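Local coordinates for protein HcgC (Methanococcus maripaludis S2, PDB 5O4J) that catalyses the SAM-dependent C-methylation of a pyridinol, probably as a step in building the FeGP cofactor of [Fe]-hydrogenase, at residues T12-K17 / N226-T231; G39-Q44 / L62-E67; G54-Y59 / I80-G85. All blocks are in the same frame, centred on the assembly; numbering follows the deposited sequence.

Contact 1: T12-K17 / N226-T231; sequences TRSKIK and NMSAIT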
loop_
_atom_site.group_PDB
_atom_site.type_symbol
_atom_site.label_atom_id
_atom_site.label_comp_id
_atom_site.label_asym_id
_atom_site.label_seq_id
_atom_site.Cartn_x
_atom_site.Cartn_y
_atom_site.Cartn_z
ATOM N N THR A 12 6.948 22.808 -2.676
ATOM C CA THR A 12 5.896 22.965 -3.670
ATOM C C THR A 12 4.551 22.755 -2.990
ATOM O O THR A 12 4.304 21.695 -2.415
ATOM C CB THR A 12 6.084 21.965 -4.809
ATOM O OG1 THR A 12 7.411 22.097 -5.336
ATOM C CG2 THR A 12 5.060 22.221 -5.925
ATOM N N ARG A 13 3.683 23.757 -3.069
ATOM C CA ARG A 13 2.307 23.640 -2.606
ATOM C C ARG A 13 1.401 23.365 -3.798
ATOM O O ARG A 13 1.536 23.991 -4.854
ATOM C CB ARG A 13 1.854 24.917 -1.902
ATOM C CG ARG A 13 2.584 25.221 -0.594
ATOM C CD ARG A 13 2.149 26.564 0.000
ATOM N NE ARG A 13 0.759 26.903 -0.314
ATOM C CZ ARG A 13 0.108 27.958 0.168
ATOM N NH1 ARG A 13 0.704 28.796 1.007
ATOM N NH2 ARG A 13 -1.152 28.167 -0.193
ATOM N N SER A 14 0.477 22.426 -3.635
ATOM C CA SER A 14 -0.404 22.085 -4.740
ATOM C C SER A 14 -1.312 23.261 -5.081
ATOM O O SER A 14 -1.758 24.006 -4.203
ATOM C CB SER A 14 -1.244 20.843 -4.421
ATOM O OG SER A 14 -2.136 21.029 -3.323
ATOM N N LYS A 15 -1.561 23.437 -6.378
ATOM C CA LYS A 15 -2.561 24.411 -6.798
ATOM C C LYS A 15 -3.952 23.985 -6.356
ATOM O O LYS A 15 -4.764 24.823 -5.949
ATOM C CB LYS A 15 -2.514 24.601 -8.312
ATOM C CG LYS A 15 -1.226 25.226 -8.813
ATOM C CD LYS A 15 -1.145 25.168 -10.325
ATOM C CE LYS A 15 0.161 25.751 -10.820
ATOM N NZ LYS A 15 0.170 27.221 -10.572
ATOM N N ILE A 16 -4.244 22.690 -6.441
ATOM C CA ILE A 16 -5.525 22.171 -5.980
ATOM C C ILE A 16 -5.637 22.363 -4.472
ATOM O O ILE A 16 -4.768 21.922 -3.711
ATOM C CB ILE A 16 -5.669 20.695 -6.383
ATOM C CG1 ILE A 16 -5.955 20.594 -7.885
ATOM C CG2 ILE A 16 -6.766 19.979 -5.570
ATOM C CD1 ILE A 16 -5.620 19.242 -8.464
ATOM N N LYS A 17 -6.708 23.025 -4.042
ATOM C CA LYS A 17 -6.993 23.257 -2.635
ATOM C C LYS A 17 -7.971 22.215 -2.116
ATOM O O LYS A 17 -8.684 21.559 -2.877
ATOM C CB LYS A 17 -7.578 24.652 -2.414
ATOM C CG LYS A 17 -6.620 25.803 -2.707
ATOM C CD LYS A 17 -7.390 27.116 -2.700
ATOM C CE LYS A 17 -6.466 28.326 -2.774
ATOM N NZ LYS A 17 -7.264 29.579 -2.825
ATOM N N ASN A 226 -9.562 26.527 2.341
ATOM C CA ASN A 226 -8.905 27.386 1.356
ATOM C C ASN A 226 -7.383 27.298 1.499
ATOM O O ASN A 226 -6.681 28.287 1.715
ATOM C CB ASN A 226 -9.392 28.821 1.528
ATOM C CG ASN A 226 -9.020 29.709 0.364
ATOM O OD1 ASN A 226 -8.853 29.241 -0.760
ATOM N ND2 ASN A 226 -8.897 31.007 0.628
ATOM N N MET A 227 -6.891 26.071 1.402
ATOM C CA MET A 227 -5.500 25.727 1.656
ATOM C C MET A 227 -5.106 24.634 0.675
ATOM O O MET A 227 -5.919 23.760 0.360
ATOM C CB MET A 227 -5.301 25.243 3.102
ATOM C CG MET A 227 -3.930 24.660 3.415
ATOM S SD MET A 227 -2.586 25.810 3.067
ATOM C CE MET A 227 -1.154 24.787 3.412
ATOM N N SER A 228 -3.864 24.694 0.193
ATOM C CA SER A 228 -3.336 23.661 -0.685
ATOM C C SER A 228 -3.556 22.291 -0.059
ATOM O O SER A 228 -3.303 22.092 1.129
ATOM C CB SER A 228 -1.835 23.866 -0.921
ATOM O OG SER A 228 -1.568 25.045 -1.652
ATOM N N ALA A 229 -3.999 21.330 -0.874
ATOM C CA ALA A 229 -4.211 19.983 -0.355
ATOM C C ALA A 229 -2.900 19.346 0.095
ATOM O O ALA A 229 -2.870 18.618 1.093
ATOM C CB ALA A 229 -4.904 19.098 -1.392
ATOM N N ILE A 230 -1.812 19.591 -0.629
ATOM C CA ILE A 230 -0.547 18.901 -0.393
ATOM C C ILE A 230 0.612 19.872 -0.514
ATOM O O ILE A 230 0.628 20.733 -1.395
ATOM C CB ILE A 230 -0.352 17.725 -1.371
ATOM C CG1 ILE A 230 -1.424 16.665 -1.105
ATOM C CG2 ILE A 230 1.028 17.098 -1.197
ATOM C CD1 ILE A 230 -1.447 15.514 -2.086
ATOM N N THR A 231 1.599 19.702 0.359
ATOM C CA THR A 231 2.871 20.407 0.285
ATOM C C THR A 231 3.993 19.379 0.190
ATOM O O THR A 231 4.006 18.397 0.938
ATOM C CB THR A 231 3.051 21.310 1.505
ATOM O OG1 THR A 231 1.984 22.263 1.534
ATOM C CG2 THR A 231 4.388 22.042 1.462
#
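The chain at 12-17 leaves strand 10-13 while 226-231 runs the other way into strand 230-234, so R13 and T231 form an antiparallel, non-hydrogen-bonded pair with their CA atoms 4.4 Å apart. S14 N then bonds I230 O at 2.8 Å, nearly along the C=O axis. Beyond it both backbones loop, the register slips by one residue, and K17 and S228 make a separate single bridge. Beside this bridge A229 N reaches I16 O at 3.0 Å in an almost straight bond (174°). S14 fills the step between the ladders: with OG in the crowded position between backbone N and carbonyl carbon (chi1 64°), it accepts from I230 N at 3.1 Å and donates to I16 O, which thus takes two donors. These strands are the inner neighbours of a four-stranded antiparallel sheet, ordered 2-3, 10-13, 230-234, 198-203, and helices 239-251 and 177-193 pack against residues of the contact. S228 OG donates a hydrogen bond to S14 O at 2.8 Å, in the carbonyl plane. S228 OG in turn accepts from R13 NE at 3.3 Å, close to the guanidinium plane, and more weakly from R13 NH2; the bend of the arginine chain at chi3 (31°) turns the group this way, and M227 SD lies over one of its faces near the rim. R13 CG runs alongside T231, whose OG1 bonds N204 and whose side chain also packs on Y207 of the second subunit. At the far end the extended K17 lies beside N226 and sets its NZ on a lone pair of N226 OD1, 2.6 Å away. N226 OD1 also receives a weak bond from K19 NZ, so two lysines would probably polarise this amide.

Contact 2: G39-Q44 / L62-E67; sequences GEEFKQ and LKDCEE
The F42 ring meets C65 SG obliquely: the sulfur is 5.0 Å from the ring centroid and 66° off its normal, with CD2 the ring atom it touches. Both side chains leave the same face of the sheet. The opposite face carries Q44 and E67, lying side by side with amide and carboxylate planes 42° apart. Q44 NE2 donates within its own amide plane to E67 OE2 at 3.0 Å, but comes down on that oxygen from above the carboxylate plane. The amide is gripped further by N105 N at OE1 and S103 O at NE2, so a leucine here would probably cost E67 OE2, N105 N and S103 O the bonds they make with this amide. Between the two faces runs a parallel ladder: F42 N bonds D64 O and F42 O accepts from E66 N, each at 2.9 Å. Both chains turn a corner at matching positions, K43 and E66, and there E67 N bonds K43 O only weakly. At the G39 end three waters join D64 to G39 O, E40 O and E41 OE2; the one on D64 OD2 sits 2.6 Å from it, and the one shared with E41 bridges two probably repelling carboxylates. Strands 42-48 and 65-72 are the two strands of a beta-alpha-beta unit whose helix is 54-60, while L108 of the neighbouring parallel strand 108-111 packs on both F42 and C65.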
loop_
_atom_site.group_PDB
_atom_site.type_symbol
_atom_site.label_atom_id
_atom_site.label_comp_id
_atom_site.label_asym_id
_atom_site.label_seq_id
_atom_site.Cartn_x
_atom_site.Cartn_y
_atom_site.Cartn_z
ATOM N N GLY A 39 -35.201 15.557 -14.931
ATOM C CA GLY A 39 -35.817 16.827 -15.265
ATOM C C GLY A 39 -37.172 17.065 -14.649
ATOM O O GLY A 39 -37.833 18.045 -15.006
ATOM N N GLU A 40 -37.614 16.200 -13.740
ATOM C CA GLU A 40 -38.892 16.411 -13.075
ATOM C C GLU A 40 -38.855 17.691 -12.245
ATOM O O GLU A 40 -37.850 18.015 -11.605
ATOM C CB GLU A 40 -39.243 15.209 -12.190
ATOM C CG GLU A 40 -40.632 15.308 -11.555
ATOM C CD GLU A 40 -41.114 14.010 -10.921
ATOM O OE1 GLU A 40 -40.410 12.986 -11.006
ATOM O OE2 GLU A 40 -42.222 14.016 -10.344
ATOM N N GLU A 41 -39.955 18.430 -12.278
ATOM C CA GLU A 41 -40.097 19.660 -11.521
ATOM C C GLU A 41 -40.922 19.396 -10.269
ATOM O O GLU A 41 -41.838 18.567 -10.270
ATOM C CB GLU A 41 -40.746 20.741 -12.389
ATOM C CG GLU A 41 -39.822 21.239 -13.493
ATOM C CD GLU A 41 -40.503 22.180 -14.467
ATOM O OE1 GLU A 41 -41.708 22.451 -14.305
ATOM O OE2 GLU A 41 -39.824 22.658 -15.396
ATOM N N PHE A 42 -40.581 20.109 -9.199
ATOM C CA PHE A 42 -41.162 19.873 -7.888
ATOM C C PHE A 42 -41.571 21.200 -7.268
ATOM O O PHE A 42 -40.939 22.233 -7.501
ATOM C CB PHE A 42 -40.168 19.154 -6.956
ATOM C CG PHE A 42 -39.727 17.808 -7.460
ATOM C CD1 PHE A 42 -40.441 16.659 -7.144
ATOM C CD2 PHE A 42 -38.608 17.692 -8.259
ATOM C CE1 PHE A 42 -40.034 15.419 -7.619
ATOM C CE2 PHE A 42 -38.196 16.458 -8.736
ATOM C CZ PHE A 42 -38.901 15.322 -8.412
ATOM N N LYS A 43 -42.623 21.155 -6.450
ATOM C CA LYS A 43 -43.091 22.355 -5.770
ATOM C C LYS A 43 -42.264 22.647 -4.530
ATOM O O LYS A 43 -41.973 23.813 -4.234
ATOM C CB LYS A 43 -44.568 22.203 -5.394
ATOM C CG LYS A 43 -45.517 22.372 -6.571
ATOM C CD LYS A 43 -46.946 21.994 -6.198
ATOM C CE LYS A 43 -47.928 22.363 -7.301
ATOM N NZ LYS A 43 -47.741 21.535 -8.528
ATOM N N GLN A 44 -41.873 21.609 -3.793
ATOM C CA GLN A 44 -41.169 21.807 -2.534
ATOM C C GLN A 44 -40.232 20.640 -2.273
ATOM O O GLN A 44 -40.677 19.499 -2.122
ATOM C CB GLN A 44 -42.163 21.958 -1.389
ATOM C CG GLN A 44 -41.515 22.191 -0.039
ATOM C CD GLN A 44 -42.530 22.238 1.073
ATOM O OE1 GLN A 44 -43.032 21.207 1.510
ATOM N NE2 GLN A 44 -42.860 23.443 1.520
ATOM N N LEU A 62 -32.551 24.253 -7.176
ATOM C CA LEU A 62 -33.343 25.465 -7.376
ATOM C C LEU A 62 -33.904 25.566 -8.785
ATOM O O LEU A 62 -34.981 26.145 -8.980
ATOM C CB LEU A 62 -32.493 26.691 -7.054
ATOM C CG LEU A 62 -32.169 26.875 -5.572
ATOM C CD1 LEU A 62 -31.078 27.903 -5.407
ATOM C CD2 LEU A 62 -33.420 27.295 -4.821
ATOM N N LYS A 63 -33.198 25.028 -9.780
ATOM C CA LYS A 63 -33.660 25.153 -11.158
ATOM C C LYS A 63 -35.034 24.519 -11.333
ATOM O O LYS A 63 -35.957 25.145 -11.868
ATOM C CB LYS A 63 -32.644 24.523 -12.112
ATOM C CG LYS A 63 -33.039 24.603 -13.587
ATOM C CD LYS A 63 -32.325 23.541 -14.402
ATOM C CE LYS A 63 -32.926 23.404 -15.787
ATOM N NZ LYS A 63 -32.278 22.312 -16.563
ATOM N N ASP A 64 -35.192 23.282 -10.873
ATOM C CA ASP A 64 -36.409 22.522 -11.107
ATOM C C ASP A 64 -37.340 22.455 -9.905
ATOM O O ASP A 64 -38.449 21.925 -10.038
ATOM C CB ASP A 64 -36.055 21.097 -11.537
ATOM C CG ASP A 64 -35.426 21.048 -12.916
ATOM O OD1 ASP A 64 -35.590 22.021 -13.677
ATOM O OD2 ASP A 64 -34.791 20.025 -13.239
ATOM N N CYS A 65 -36.933 22.977 -8.752
ATOM C CA CYS A 65 -37.748 22.951 -7.543
ATOM C C CYS A 65 -38.117 24.382 -7.179
ATOM O O CYS A 65 -37.235 25.229 -7.013
ATOM C CB CYS A 65 -36.998 22.275 -6.393
ATOM S SG CYS A 65 -36.563 20.556 -6.707
ATOM N N GLU A 66 -39.422 24.647 -7.061
ATOM C CA GLU A 66 -39.891 26.001 -6.769
ATOM C C GLU A 66 -39.389 26.488 -5.412
ATOM O O GLU A 66 -38.921 27.624 -5.283
ATOM C CB GLU A 66 -41.419 26.040 -6.813
ATOM C CG GLU A 66 -42.009 25.872 -8.207
ATOM C CD GLU A 66 -43.530 25.898 -8.209
ATOM O OE1 GLU A 66 -44.120 26.613 -7.370
ATOM O OE2 GLU A 66 -44.136 25.199 -9.050
ATOM N N GLU A 67 -39.448 25.630 -4.402
ATOM C CA GLU A 67 -38.963 25.945 -3.066
ATOM C C GLU A 67 -38.032 24.835 -2.612
ATOM O O GLU A 67 -38.332 23.652 -2.797
ATOM C CB GLU A 67 -40.118 26.089 -2.074
ATOM C CG GLU A 67 -39.709 26.597 -0.698
ATOM C CD GLU A 67 -40.867 26.607 0.283
ATOM O OE1 GLU A 67 -40.823 27.394 1.251
ATOM O OE2 GLU A 67 -41.827 25.828 0.084
HETATM O O HOH W 1 -36.957 20.373 -16.054
HETATM O O HOH W 2 -35.044 17.947 -11.699
HETATM O O HOH W 3 -37.256 23.857 -14.857
#

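Contact 3: G54-Y59 / I80-G85; sequences GSYIAY and ILFNDG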
loop_
_atom_site.group_PDB
_atom_site.type_symbol
_atom_site.label_atom_id
_atom_site.label_comp_id
_atom_site.label_asym_id
_atom_site.label_seq_id
_atom_site.Cartn_x
_atom_site.Cartn_y
_atom_site.Cartn_z
ATOM N N GLY A 54 -24.702 18.803 1.340
ATOM C CA GLY A 54 -26.090 19.238 1.316
ATOM C C GLY A 54 -26.278 20.653 0.795
ATOM O O GLY A 54 -27.217 20.926 0.048
ATOM N N SER A 55 -25.411 21.575 1.213
ATOM C CA SER A 55 -25.545 22.972 0.817
ATOM C C SER A 55 -25.591 23.113 -0.704
ATOM O O SER A 55 -26.487 23.768 -1.258
ATOM C CB SER A 55 -24.395 23.788 1.424
ATOM O OG SER A 55 -24.461 25.134 1.015
ATOM N N TYR A 56 -24.627 22.505 -1.400
ATOM C CA TYR A 56 -24.600 22.626 -2.853
ATOM C C TYR A 56 -25.702 21.804 -3.507
ATOM O O TYR A 56 -26.301 22.234 -4.500
ATOM C CB TYR A 56 -23.247 22.199 -3.419
ATOM C CG TYR A 56 -23.259 22.380 -4.912
ATOM C CD1 TYR A 56 -23.223 23.646 -5.468
ATOM C CD2 TYR A 56 -23.364 21.293 -5.765
ATOM C CE1 TYR A 56 -23.270 23.826 -6.837
ATOM C CE2 TYR A 56 -23.410 21.464 -7.138
ATOM C CZ TYR A 56 -23.359 22.733 -7.668
ATOM O OH TYR A 56 -23.406 22.916 -9.034
ATOM N N ILE A 57 -25.978 20.616 -2.982
ATOM C CA ILE A 57 -27.045 19.801 -3.558
ATOM C C ILE A 57 -28.366 20.558 -3.509
ATOM O O ILE A 57 -29.122 20.593 -4.488
ATOM C CB ILE A 57 -27.126 18.443 -2.845
ATOM C CG1 ILE A 57 -25.959 17.575 -3.300
ATOM C CG2 ILE A 57 -28.461 17.748 -3.117
ATOM C CD1 ILE A 57 -25.773 16.311 -2.508
ATOM N N ALA A 58 -28.661 21.180 -2.368
ATOM C CA ALA A 58 -29.872 21.988 -2.267
ATOM C C ALA A 58 -29.859 23.125 -3.282
ATOM O O ALA A 58 -30.874 23.396 -3.935
ATOM C CB ALA A 58 -30.014 22.539 -0.849
ATOM N N TYR A 59 -28.723 23.806 -3.428
ATOM C CA TYR A 59 -28.624 24.864 -4.428
ATOM C C TYR A 59 -28.903 24.321 -5.827
ATOM O O TYR A 59 -29.582 24.971 -6.630
ATOM C CB TYR A 59 -27.248 25.528 -4.378
ATOM C CG TYR A 59 -27.180 26.759 -5.242
ATOM C CD1 TYR A 59 -27.735 27.950 -4.789
ATOM C CD2 TYR A 59 -26.589 26.745 -6.495
ATOM C CE1 TYR A 59 -27.702 29.093 -5.548
ATOM C CE2 TYR A 59 -26.550 27.898 -7.272
ATOM C CZ TYR A 59 -27.110 29.066 -6.787
ATOM O OH TYR A 59 -27.085 30.220 -7.537
ATOM N N ILE A 80 -23.694 27.686 6.627
ATOM C CA ILE A 80 -23.043 26.959 5.539
ATOM C C ILE A 80 -23.813 27.035 4.222
ATOM O O ILE A 80 -23.393 26.408 3.239
ATOM C CB ILE A 80 -22.769 25.492 5.939
ATOM C CG1 ILE A 80 -21.541 24.960 5.184
ATOM C CG2 ILE A 80 -23.969 24.577 5.675
ATOM C CD1 ILE A 80 -20.908 23.727 5.823
ATOM N N LEU A 81 -24.936 27.747 4.168
ATOM C CA LEU A 81 -25.636 27.900 2.897
ATOM C C LEU A 81 -24.985 28.974 2.030
ATOM O O LEU A 81 -24.405 29.945 2.525
ATOM C CB LEU A 81 -27.110 28.253 3.109
ATOM C CG LEU A 81 -27.932 27.334 4.016
ATOM C CD1 LEU A 81 -29.398 27.729 3.937
ATOM C CD2 LEU A 81 -27.730 25.868 3.683
ATOM N N PHE A 82 -25.097 28.787 0.712
ATOM C CA PHE A 82 -24.469 29.709 -0.234
ATOM C C PHE A 82 -25.169 31.063 -0.238
ATOM O O PHE A 82 -24.513 32.109 -0.174
ATOM C CB PHE A 82 -24.474 29.113 -1.644
ATOM C CG PHE A 82 -23.458 28.026 -1.852
ATOM C CD1 PHE A 82 -23.797 26.697 -1.659
ATOM C CD2 PHE A 82 -22.171 28.330 -2.261
ATOM C CE1 PHE A 82 -22.868 25.693 -1.855
ATOM C CE2 PHE A 82 -21.236 27.329 -2.462
ATOM C CZ PHE A 82 -21.587 26.007 -2.260
ATOM N N ASN A 83 -26.497 31.068 -0.335
ATOM C CA ASN A 83 -27.243 32.316 -0.404
ATOM C C ASN A 83 -28.642 32.105 0.162
ATOM O O ASN A 83 -28.979 31.035 0.680
ATOM C CB ASN A 83 -27.292 32.855 -1.839
ATOM C CG ASN A 83 -27.943 31.891 -2.813
ATOM O OD1 ASN A 83 -28.668 30.977 -2.421
ATOM N ND2 ASN A 83 -27.684 32.097 -4.098
ATOM N N ASP A 84 -29.463 33.147 0.037
ATOM C CA ASP A 84 -30.810 33.184 0.587
ATOM C C ASP A 84 -31.834 32.419 -0.242
ATOM O O ASP A 84 -32.964 32.240 0.226
ATOM C CB ASP A 84 -31.265 34.638 0.736
ATOM C CG ASP A 84 -30.447 35.402 1.763
ATOM O OD1 ASP A 84 -30.116 34.818 2.816
ATOM O OD2 ASP A 84 -30.141 36.589 1.518
ATOM N N GLY A 85 -31.497 31.980 -1.457
ATOM C CA GLY A 85 -32.477 31.244 -2.236
ATOM C C GLY A 85 -32.885 29.925 -1.609
ATOM O O GLY A 85 -33.912 29.355 -1.995
#
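Helix 54-60, the helix of a Rossmann-like beta-alpha-beta unit, is met here by the loop between strands 65-72 and 87-90, next to the S-adenosyl-L-homocysteine site: the I80 side chain lies close to those of Y51 and L52, which bind that ligand. S55 carries the junction. Its OG, anti to the backbone N (chi1 178°), donates to a lone pair of I80 O at 2.8 Å, tying the first turn of the helix to the loop backbone. The F82 ring comes down beside the same hydroxyl, with CD1 3.2 Å from S55 OG, while CE1 reaches over to Y56. F82 CE1 lies 3.8 Å from Y56 CB, at the edge of the tyrosine ring and near its plane, the two side chains crossing obliquely. One turn on, Y59 offers its ring edge to N83, whose ND2 stands 3.3 Å from Y59 CE1; ring and amide planes are 55° apart. N83 is poorly ordered, yet its OD1 accepts from G85 N at 3.2 Å, an Asx turn in which the donor sits well above the carbonyl plane. The loop thus follows the helix along S55, Y56 and Y59. Y56 also touches A30 of helix 18-37, where I57 packs as well, and A58 lies on V68 and I70 of strand 65-72.

From the N terminus, contact 1 opens first, at 12-17, and closes last, when the chain returns at 226-231; the loop between holds both other contacts. Within it, segment 39-44 opens contact 2 and 54-59 opens contact 3 before 62-67 closes the former and 80-85 the latter, so these two cross. Contact 2 pairs the two strands of the beta-alpha-beta unit, and contact 3 ties its helix to the loop that follows; they touch where L62 CD2 packs on G85 O at 3.5 Å. Contact 1 instead joins strands of the separate antiparallel sheet, its centre about 37 Å from that of contact 2, across the centre of the chain, and about 25 Å from that of contact 3.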